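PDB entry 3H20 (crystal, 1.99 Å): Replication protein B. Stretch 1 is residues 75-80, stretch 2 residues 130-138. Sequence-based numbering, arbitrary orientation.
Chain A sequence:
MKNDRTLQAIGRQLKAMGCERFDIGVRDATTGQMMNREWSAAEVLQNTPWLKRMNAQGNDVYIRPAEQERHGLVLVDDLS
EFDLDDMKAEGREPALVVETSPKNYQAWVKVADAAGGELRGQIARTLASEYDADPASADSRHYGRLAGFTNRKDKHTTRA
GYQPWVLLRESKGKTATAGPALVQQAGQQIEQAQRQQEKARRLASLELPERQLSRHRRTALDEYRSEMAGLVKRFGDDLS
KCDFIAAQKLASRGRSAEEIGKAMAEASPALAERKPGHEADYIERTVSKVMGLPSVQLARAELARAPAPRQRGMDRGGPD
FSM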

# COMPACT_ATOMS: atom_id res chain seq x y z
N LEU A 75 -9.77 -4.80 12.42
CA LEU A 75 -8.98 -5.91 13.01
C LEU A 75 -7.64 -5.45 13.58
O LEU A 75 -6.87 -4.75 12.90
CB LEU A 75 -8.73 -7.01 11.96
CG LEU A 75 -7.91 -8.24 12.40
CD1 LEU A 75 -8.69 -9.07 13.41
CD2 LEU A 75 -7.50 -9.12 11.21
N VAL A 76 -7.35 -5.90 14.81
CA VAL A 76 -6.04 -5.72 15.46
C VAL A 76 -5.46 -7.11 15.82
O VAL A 76 -6.07 -7.86 16.59
CB VAL A 76 -6.15 -4.84 16.74
CG1 VAL A 76 -4.77 -4.40 17.21
CG2 VAL A 76 -7.02 -3.61 16.48
N ASP A 77 -4.29 -7.43 15.26
CA ASP A 77 -3.74 -8.79 15.25
C ASP A 77 -2.51 -8.92 16.17
O ASP A 77 -1.81 -7.93 16.40
CB ASP A 77 -3.34 -9.12 13.80
CG ASP A 77 -3.16 -10.61 13.55
OD1 ASP A 77 -3.66 -11.43 14.35
OD2 ASP A 77 -2.49 -10.96 12.55
N ASP A 78 -2.27 -10.12 16.71
CA ASP A 78 -1.05 -10.46 17.49
C ASP A 78 -0.96 -9.70 18.83
O ASP A 78 0.07 -9.12 19.15
CB ASP A 78 0.23 -10.28 16.63
CG ASP A 78 1.42 -11.11 17.14
OD1 ASP A 78 1.23 -12.22 17.71
OD2 ASP A 78 2.58 -10.68 16.93
N LEU A 79 -2.04 -9.74 19.61
CA LEU A 79 -2.13 -9.05 20.90
C LEU A 79 -1.95 -10.01 22.09
O LEU A 79 -2.37 -11.16 22.02
CB LEU A 79 -3.49 -8.35 21.03
CG LEU A 79 -3.82 -7.20 20.06
CD1 LEU A 79 -5.32 -6.95 20.04
CD2 LEU A 79 -3.05 -5.93 20.42
N SER A 80 -1.35 -9.52 23.17
CA SER A 80 -1.26 -10.25 24.44
C SER A 80 -2.46 -9.85 25.31
O SER A 80 -3.17 -8.88 24.99
CB SER A 80 0.03 -9.88 25.15
OG SER A 80 -0.08 -8.59 25.71
N GLU A 130 -0.41 1.96 17.92
CA GLU A 130 -0.73 2.26 19.32
C GLU A 130 -0.36 1.12 20.27
O GLU A 130 0.18 1.37 21.35
CB GLU A 130 -2.22 2.61 19.50
CG GLU A 130 -2.58 4.07 19.21
CD GLU A 130 -4.08 4.41 19.38
OE1 GLU A 130 -4.83 3.58 19.94
OE2 GLU A 130 -4.49 5.51 18.95
N TYR A 131 -0.62 -0.11 19.84
CA TYR A 131 -0.44 -1.29 20.69
C TYR A 131 0.69 -2.22 20.23
O TYR A 131 0.76 -3.36 20.66
CB TYR A 131 -1.80 -2.01 20.90
CG TYR A 131 -2.83 -1.04 21.46
CD1 TYR A 131 -2.73 -0.59 22.78
CD2 TYR A 131 -3.85 -0.51 20.65
CE1 TYR A 131 -3.63 0.33 23.30
CE2 TYR A 131 -4.76 0.43 21.17
CZ TYR A 131 -4.63 0.84 22.50
OH TYR A 131 -5.49 1.77 23.04
N ASP A 132 1.57 -1.70 19.37
CA ASP A 132 2.72 -2.45 18.81
C ASP A 132 2.28 -3.86 18.36
O ASP A 132 2.90 -4.87 18.68
CB ASP A 132 3.89 -2.49 19.82
CG ASP A 132 5.25 -2.88 19.19
OD1 ASP A 132 5.42 -2.87 17.95
OD2 ASP A 132 6.17 -3.16 19.97
N ALA A 133 1.18 -3.89 17.61
CA ALA A 133 0.65 -5.12 17.05
C ALA A 133 1.28 -5.40 15.68
O ALA A 133 2.22 -4.71 15.27
CB ALA A 133 -0.87 -5.05 16.98
N ASP A 134 0.78 -6.42 14.97
CA ASP A 134 1.36 -6.80 13.67
C ASP A 134 0.97 -5.78 12.59
O ASP A 134 -0.20 -5.71 12.21
CB ASP A 134 0.91 -8.22 13.27
CG ASP A 134 1.75 -8.82 12.13
OD1 ASP A 134 2.36 -8.05 11.35
OD2 ASP A 134 1.77 -10.06 12.00
N PRO A 135 1.95 -5.01 12.08
CA PRO A 135 1.63 -3.99 11.07
C PRO A 135 1.21 -4.59 9.72
O PRO A 135 0.47 -3.94 8.97
CB PRO A 135 2.94 -3.22 10.92
CG PRO A 135 4.00 -4.22 11.27
CD PRO A 135 3.39 -5.06 12.37
N ALA A 136 1.68 -5.80 9.42
CA ALA A 136 1.35 -6.47 8.16
C ALA A 136 -0.12 -6.86 8.09
O ALA A 136 -0.66 -7.07 7.00
CB ALA A 136 2.24 -7.69 7.97
N SER A 137 -0.75 -6.94 9.26
CA SER A 137 -2.16 -7.28 9.41
C SER A 137 -3.07 -6.04 9.36
O SER A 137 -4.30 -6.17 9.35
CB SER A 137 -2.39 -8.00 10.74
OG SER A 137 -1.79 -9.29 10.77
N ALA A 138 -2.46 -4.86 9.34
CA ALA A 138 -3.18 -3.60 9.42
C ALA A 138 -3.59 -3.10 8.04
O ALA A 138 -2.84 -2.39 7.37
CB ALA A 138 -2.34 -2.54 10.15
O HOH W 1 -6.40 -4.69 10.12
O HOH W 2 -2.85 -5.63 13.62
O HOH W 3 2.42 -7.78 19.00

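Asp77 is the polar centre of this contact. It meets the second stretch through its backbone and through its side chain. Its carboxylate oxygen OD2 accepts a hydrogen bond from Ser137 OG at 2.5 Å, a very short distance. The serine CA-to-CB bond points toward the first stretch, and its m rotamer (chi1 -68°) places OG at the carboxylate. The other oxygen, Asp77 OD1, accepts a weak bond from Asp78 N at 3.0 Å; its angle of 120° is far from linear. OD1 is also hydrogen-bonded elsewhere in the structure. Both carboxylate oxygens therefore have partners.

One direct backbone bond links the stretches. Asp134 N donates to Asp77 O at 3.3 Å. The angle of 172° is nearly straight, but the length makes the bond weak. Asp77 O also lies 3.1 Å from Ala133 CB, so the methyl group packs closely against the carbonyl.

Water 2 continues the link where the backbones do not bond directly. It accepts from Asp77 N at 2.8 Å and donates to Asp134 O at 3.0 Å. Asp134 O also accepts from Ser137 N at 3.2 Å. The N and O of Asp77 thus both lead to the backbone of Asp134, one through water and one directly. Water 1 lies 2.8 Å from Leu75 O and 2.7 Å from Ser137 O, and its geometry suits hydrogen bonds to both carbonyls. Water 3 is placed in the same way between Asp78 O, at 2.7 Å, and Asp132 O, at 3.0 Å.

Asp134 turns part of its bonding inward on its own stretch. Its OD1 accepts from Ala136 N at 3.0 Å, which ties the side chain to the turn that follows. Ala138 N donates to Pro135 O at 3.1 Å in the same turn. Asp134 OD2 is 4.4 Å from Asp77 OD2, so two like charges lie close together. The Ser137 hydroxyl supplies a proton to the Asp77 member of this pair.

The apolar part of the contact gathers around Ala133, whose CA-to-CB bond points toward the first stretch. Its CB lies 4.0 Å from Val76 CG1 and 4.2 Å from Leu79 CD2. Leu79 CD2 also reaches Tyr131 CB at 4.1 Å. The CA-to-CB bond of Leu79 points sideways, but the end of its side chain comes nearer and makes these contacts. Asp78 adds a contact between its CB and Asp134 CB at 4.0 Å.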